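Local coordinates for protein DNA alpha-glucosyltransferase (Enterobacteria phage T4, PDB 1XV5) that belongs to the GT-B class of glycosyltransferases, enzymes built from two Rossmann-like domains, and is held here with uridine-5'-diphosphate, at residues F20-F28 against S388-F396. Residues are numbered along the deposited sequence; the frame is centred on the assembly and turned at random.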
ATOM      1  N   PHE A  20       2.941  -3.352   4.949  1.00 13.19           N
ATOM      2  CA  PHE A  20       1.961  -4.170   5.650  1.00 13.97           C
ATOM      3  C   PHE A  20       2.668  -5.137   6.594  1.00 14.85           C
ATOM      4  O   PHE A  20       2.301  -5.261   7.758  1.00 14.70           O
ATOM      5  CB  PHE A  20       1.123  -4.970   4.650  1.00 13.31           C
ATOM      6  CG  PHE A  20       0.172  -5.936   5.296  1.00 14.60           C
ATOM      7  CD1 PHE A  20      -1.060  -5.508   5.777  1.00 13.62           C
ATOM      8  CD2 PHE A  20       0.516  -7.280   5.435  1.00 14.78           C
ATOM      9  CE1 PHE A  20      -1.938  -6.398   6.386  1.00 15.30           C
ATOM     10  CE2 PHE A  20      -0.358  -8.185   6.045  1.00 16.77           C
ATOM     11  CZ  PHE A  20      -1.584  -7.746   6.520  1.00 17.52           C
ATOM     12  N   SER A  21       3.688  -5.818   6.082  1.00 15.41           N
ATOM     13  CA  SER A  21       4.424  -6.782   6.890  1.00 15.84           C
ATOM     14  C   SER A  21       5.035  -6.158   8.142  1.00 15.44           C
ATOM     15  O   SER A  21       5.044  -6.777   9.205  1.00 15.93           O
ATOM     16  CB  SER A  21       5.514  -7.448   6.045  1.00 14.15           C
ATOM     17  OG  SER A  21       4.931  -8.213   5.000  1.00 16.03           O
ATOM     18  N   LEU A  22       5.538  -4.933   8.019  1.00 15.71           N
ATOM     19  CA  LEU A  22       6.144  -4.256   9.159  1.00 16.25           C
ATOM     20  C   LEU A  22       5.086  -3.804  10.161  1.00 17.02           C
ATOM     21  O   LEU A  22       5.283  -3.910  11.373  1.00 16.52           O
ATOM     22  CB  LEU A  22       6.975  -3.062   8.680  1.00 16.65           C
ATOM     23  CG  LEU A  22       8.151  -3.425   7.761  1.00 20.19           C
ATOM     24  CD1 LEU A  22       8.895  -2.166   7.339  1.00 19.78           C
ATOM     25  CD2 LEU A  22       9.093  -4.376   8.486  1.00 20.78           C
ATOM     26  N   GLU A  23       3.962  -3.303   9.657  1.00 15.12           N
ATOM     27  CA  GLU A  23       2.874  -2.859  10.525  1.00 14.77           C
ATOM     28  C   GLU A  23       2.263  -4.075  11.216  1.00 15.50           C
ATOM     29  O   GLU A  23       1.838  -3.999  12.369  1.00 15.79           O
ATOM     30  CB  GLU A  23       1.807  -2.126   9.704  1.00 16.32           C
ATOM     31  CG  GLU A  23       2.277  -0.788   9.164  1.00 15.38           C
ATOM     32  CD  GLU A  23       2.382   0.275  10.245  1.00 16.42           C
ATOM     33  OE1 GLU A  23       3.089   1.280  10.024  1.00 15.75           O
ATOM     34  OE2 GLU A  23       1.750   0.117  11.310  1.00 16.73           O
ATOM     35  N   GLN A  24       2.222  -5.193  10.495  1.00 15.12           N
ATOM     36  CA  GLN A  24       1.686  -6.442  11.022  1.00 16.25           C
ATOM     37  C   GLN A  24       2.576  -6.903  12.173  1.00 16.64           C
ATOM     38  O   GLN A  24       2.089  -7.286  13.235  1.00 14.68           O
ATOM     39  CB  GLN A  24       1.662  -7.500   9.917  1.00 15.84           C
ATOM     40  CG  GLN A  24       0.930  -8.788  10.261  1.00 13.68           C
ATOM     41  CD  GLN A  24       0.663  -9.625   9.024  1.00 14.26           C
ATOM     42  OE1 GLN A  24      -0.437 -10.145   8.833  1.00 16.40           O
ATOM     43  NE2 GLN A  24       1.671  -9.755   8.174  1.00 12.20           N
ATOM     44  N   ARG A  25       3.886  -6.865  11.954  1.00 15.34           N
ATOM     45  CA  ARG A  25       4.829  -7.262  12.990  1.00 16.59           C
ATOM     46  C   ARG A  25       4.618  -6.383  14.218  1.00 16.74           C
ATOM     47  O   ARG A  25       4.517  -6.883  15.337  1.00 18.09           O
ATOM     48  CB  ARG A  25       6.268  -7.118  12.480  1.00 17.13           C
ATOM     49  CG  ARG A  25       7.334  -7.199  13.564  1.00 16.41           C
ATOM     50  CD  ARG A  25       8.734  -7.197  12.955  1.00 19.41           C
ATOM     51  NE  ARG A  25       9.786  -7.188  13.970  1.00 18.63           N
ATOM     52  CZ  ARG A  25      10.164  -6.109  14.647  1.00 20.66           C
ATOM     53  NH1 ARG A  25      11.128  -6.197  15.554  1.00 20.62           N
ATOM     54  NH2 ARG A  25       9.594  -4.935  14.406  1.00 18.92           N
ATOM     55  N   ASP A  26       4.534  -5.074  14.007  1.00 17.05           N
ATOM     56  CA  ASP A  26       4.344  -4.141  15.116  1.00 17.81           C
ATOM     57  C   ASP A  26       3.090  -4.440  15.929  1.00 17.58           C
ATOM     58  O   ASP A  26       3.115  -4.391  17.159  1.00 19.03           O
ATOM     59  CB  ASP A  26       4.269  -2.693  14.614  1.00 17.56           C
ATOM     60  CG  ASP A  26       5.608  -2.158  14.140  1.00 21.32           C
ATOM     61  OD1 ASP A  26       6.658  -2.720  14.522  1.00 20.97           O
ATOM     62  OD2 ASP A  26       5.611  -1.157  13.396  1.00 21.41           O
ATOM     63  N   TRP A  27       1.990  -4.742  15.248  1.00 15.57           N
ATOM     64  CA  TRP A  27       0.745  -5.028  15.951  1.00 15.65           C
ATOM     65  C   TRP A  27       0.875  -6.288  16.806  1.00 16.98           C
ATOM     66  O   TRP A  27       0.492  -6.288  17.972  1.00 18.02           O
ATOM     67  CB  TRP A  27      -0.414  -5.195  14.963  1.00 15.45           C
ATOM     68  CG  TRP A  27      -1.734  -5.409  15.654  1.00 15.90           C
ATOM     69  CD1 TRP A  27      -2.586  -4.445  16.123  1.00 17.22           C
ATOM     70  CD2 TRP A  27      -2.316  -6.667  16.015  1.00 17.05           C
ATOM     71  NE1 TRP A  27      -3.660  -5.030  16.758  1.00 15.71           N
ATOM     72  CE2 TRP A  27      -3.519  -6.392  16.703  1.00 16.36           C
ATOM     73  CE3 TRP A  27      -1.936  -8.003  15.825  1.00 17.30           C
ATOM     74  CZ2 TRP A  27      -4.345  -7.403  17.203  1.00 17.59           C
ATOM     75  CZ3 TRP A  27      -2.759  -9.010  16.323  1.00 17.21           C
ATOM     76  CH2 TRP A  27      -3.949  -8.702  17.003  1.00 18.92           C
ATOM     77  N   PHE A  28       1.421  -7.357  16.231  1.00 17.58           N
ATOM     78  CA  PHE A  28       1.577  -8.597  16.984  1.00 18.09           C
ATOM     79  C   PHE A  28       2.467  -8.428  18.208  1.00 18.75           C
ATOM     80  O   PHE A  28       2.147  -8.936  19.285  1.00 19.55           O
ATOM     81  CB  PHE A  28       2.121  -9.718  16.091  1.00 17.24           C
ATOM     82  CG  PHE A  28       1.064 -10.408  15.280  1.00 17.36           C
ATOM     83  CD1 PHE A  28       0.869 -10.083  13.942  1.00 18.74           C
ATOM     84  CD2 PHE A  28       0.237 -11.362  15.865  1.00 18.26           C
ATOM     85  CE1 PHE A  28      -0.134 -10.700  13.198  1.00 19.40           C
ATOM     86  CE2 PHE A  28      -0.768 -11.984  15.131  1.00 18.06           C
ATOM     87  CZ  PHE A  28      -0.956 -11.653  13.796  1.00 19.64           C
ATOM     88  N   SER A 388      -4.491   0.206  12.739  1.00 13.01           N
ATOM     89  CA  SER A 388      -4.148  -1.170  13.094  1.00 14.43           C
ATOM     90  C   SER A 388      -4.928  -1.681  14.304  1.00 15.57           C
ATOM     91  O   SER A 388      -5.279  -2.861  14.370  1.00 16.47           O
ATOM     92  CB  SER A 388      -2.649  -1.279  13.389  1.00 13.04           C
ATOM     93  OG  SER A 388      -1.875  -1.012  12.234  1.00 14.87           O
ATOM     94  N   SER A 389      -5.197  -0.794  15.260  1.00 16.00           N
ATOM     95  CA  SER A 389      -5.912  -1.186  16.472  1.00 17.62           C
ATOM     96  C   SER A 389      -7.263  -1.821  16.170  1.00 17.34           C
ATOM     97  O   SER A 389      -7.753  -2.650  16.941  1.00 18.47           O
ATOM     98  CB  SER A 389      -6.094   0.019  17.407  1.00 16.79           C
ATOM     99  OG  SER A 389      -6.969   0.985  16.856  1.00 17.64           O
ATOM    100  N   PHE A 390      -7.856  -1.436  15.045  1.00 15.16           N
ATOM    101  CA  PHE A 390      -9.145  -1.971  14.630  1.00 15.47           C
ATOM    102  C   PHE A 390      -9.018  -3.135  13.650  1.00 15.49           C
ATOM    103  O   PHE A 390      -9.510  -4.235  13.901  1.00 14.89           O
ATOM    104  CB  PHE A 390      -9.983  -0.891  13.938  1.00 16.00           C
ATOM    105  CG  PHE A 390     -10.284   0.299  14.794  1.00 17.11           C
ATOM    106  CD1 PHE A 390     -11.035   0.168  15.957  1.00 18.98           C
ATOM    107  CD2 PHE A 390      -9.835   1.565  14.423  1.00 15.09           C
ATOM    108  CE1 PHE A 390     -11.339   1.284  16.737  1.00 19.21           C
ATOM    109  CE2 PHE A 390     -10.133   2.685  15.194  1.00 15.90           C
ATOM    110  CZ  PHE A 390     -10.887   2.545  16.354  1.00 18.18           C
ATOM    111  N   CYS A 391      -8.355  -2.875  12.527  1.00 14.83           N
ATOM    112  CA  CYS A 391      -8.223  -3.862  11.466  1.00 14.94           C
ATOM    113  C   CYS A 391      -7.434  -5.126  11.782  1.00 14.47           C
ATOM    114  O   CYS A 391      -7.879  -6.217  11.442  1.00 15.10           O
ATOM    115  CB  CYS A 391      -7.667  -3.189  10.212  1.00 13.60           C
ATOM    116  SG  CYS A 391      -8.605  -1.707   9.732  1.00 14.85           S
ATOM    117  N   PHE A 392      -6.271  -5.001  12.417  1.00 15.36           N
ATOM    118  CA  PHE A 392      -5.506  -6.200  12.740  1.00 15.02           C
ATOM    119  C   PHE A 392      -6.235  -7.059  13.776  1.00 16.89           C
ATOM    120  O   PHE A 392      -6.052  -8.279  13.824  1.00 15.93           O
ATOM    121  CB  PHE A 392      -4.088  -5.835  13.208  1.00 15.34           C
ATOM    122  CG  PHE A 392      -3.111  -5.657  12.073  1.00 14.91           C
ATOM    123  CD1 PHE A 392      -2.338  -4.504  11.969  1.00 14.28           C
ATOM    124  CD2 PHE A 392      -2.979  -6.641  11.095  1.00 15.35           C
ATOM    125  CE1 PHE A 392      -1.448  -4.331  10.905  1.00 13.50           C
ATOM    126  CE2 PHE A 392      -2.091  -6.478  10.024  1.00 15.69           C
ATOM    127  CZ  PHE A 392      -1.326  -5.320   9.932  1.00 13.23           C
ATOM    128  N   LYS A 393      -7.073  -6.427  14.593  1.00 16.73           N
ATOM    129  CA  LYS A 393      -7.857  -7.165  15.581  1.00 17.88           C
ATOM    130  C   LYS A 393      -8.906  -7.967  14.815  1.00 17.48           C
ATOM    131  O   LYS A 393      -9.129  -9.147  15.090  1.00 16.99           O
ATOM    132  CB  LYS A 393      -8.546  -6.204  16.553  1.00 19.17           C
ATOM    133  CG  LYS A 393      -9.640  -6.855  17.400  1.00 24.48           C
ATOM    134  CD  LYS A 393      -9.090  -7.983  18.253  1.00 30.23           C
ATOM    135  CE  LYS A 393     -10.203  -8.761  18.947  1.00 33.95           C
ATOM    136  NZ  LYS A 393     -11.095  -7.879  19.742  1.00 36.04           N
ATOM    137  N   GLU A 394      -9.542  -7.316  13.842  1.00 15.72           N
ATOM    138  CA  GLU A 394     -10.553  -7.970  13.019  1.00 17.03           C
ATOM    139  C   GLU A 394      -9.935  -9.188  12.326  1.00 16.78           C
ATOM    140  O   GLU A 394     -10.518 -10.269  12.307  1.00 16.98           O
ATOM    141  CB  GLU A 394     -11.091  -7.002  11.956  1.00 17.83           C
ATOM    142  CG  GLU A 394     -12.188  -7.596  11.073  1.00 17.80           C
ATOM    143  CD  GLU A 394     -12.569  -6.692   9.908  1.00 18.45           C
ATOM    144  OE1 GLU A 394     -12.845  -5.495  10.142  1.00 18.89           O
ATOM    145  OE2 GLU A 394     -12.597  -7.185   8.761  1.00 17.84           O
ATOM    146  N   GLN A 395      -8.745  -9.002  11.763  1.00 16.70           N
ATOM    147  CA  GLN A 395      -8.059 -10.080  11.060  1.00 16.49           C
ATOM    148  C   GLN A 395      -7.625 -11.180  12.020  1.00 16.20           C
ATOM    149  O   GLN A 395      -7.721 -12.362  11.701  1.00 16.14           O
ATOM    150  CB  GLN A 395      -6.853  -9.516  10.296  1.00 16.15           C
ATOM    151  CG  GLN A 395      -7.271  -8.444   9.289  1.00 16.80           C
ATOM    152  CD  GLN A 395      -6.117  -7.650   8.714  1.00 17.58           C
ATOM    153  OE1 GLN A 395      -6.298  -6.509   8.280  1.00 17.05           O
ATOM    154  NE2 GLN A 395      -4.928  -8.244   8.694  1.00 13.75           N
ATOM    155  N   PHE A 396      -7.158 -10.788  13.199  1.00 16.38           N
ATOM    156  CA  PHE A 396      -6.722 -11.758  14.197  1.00 17.80           C
ATOM    157  C   PHE A 396      -7.886 -12.659  14.605  1.00 19.29           C
ATOM    158  O   PHE A 396      -7.721 -13.870  14.764  1.00 18.14           O
ATOM    159  CB  PHE A 396      -6.156 -11.035  15.423  1.00 18.55           C
ATOM    160  CG  PHE A 396      -5.672 -11.961  16.505  1.00 23.49           C
ATOM    161  CD1 PHE A 396      -6.544 -12.427  17.486  1.00 24.74           C
ATOM    162  CD2 PHE A 396      -4.347 -12.382  16.535  1.00 25.56           C
ATOM    163  CE1 PHE A 396      -6.102 -13.297  18.480  1.00 24.71           C
ATOM    164  CE2 PHE A 396      -3.895 -13.256  17.529  1.00 26.15           C
ATOM    165  CZ  PHE A 396      -4.777 -13.711  18.500  1.00 24.32           C
TER
HETATM  166  O   HOH W   1       0.577  -1.706  13.040  1.00 17.34           O
HETATM  167  O   HOH W   2      -5.850  -4.125  18.322  1.00 19.55           O
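Trp27 and Phe392 interlock across two nearly perpendicular helices, each a knob in a hole of the other helix, and show how large aromatic residues can fill such a crossing without stacking. The two side chains run past each other in opposite directions. Phe392 sets its CB over one face of the indole, 3.3 Å from the centroid of the five-membered ring and 7° off its normal, a CH-pi contact, while the two ring planes meet obliquely at 35°. With CG anti to the backbone N (chi1 -177°), Trp27 reaches out between Ser388, Phe392, Lys393 and Phe396. Phe396 lies against the far end of the indole, its side chain crossing at about a right angle, with CB 3.6 Å from Trp27 CH2; the edge of that phenyl ring in turn receives CE2 of Phe28.

Phe392 drives its own ring into helix 17-30, CZ coming 3.4 Å from Gln24 CA and CE2 3.6 Å from CE1 of Phe20. In this GT-B fold, helix 17-30 packs on the N-terminal parallel sheet, where Gln24 and Phe28 touch strands 3-8 and 78-83; the C-terminal helix 388-399 returns some 360 residues later to lie across helix 17-30, beside it.

No direct hydrogen bond joins the segments, and water takes over that role at two places. One water donates to Glu23 O and OE2 and accepts from Ser388 OG, 2.7 Å away; Glu23 is also salt-bridged to Lys19 and accepts from Asp180 N. A second lies at the indole edge, in plane, accepting from Trp27 NE1 at 2.8 Å and donating to Ser389 O.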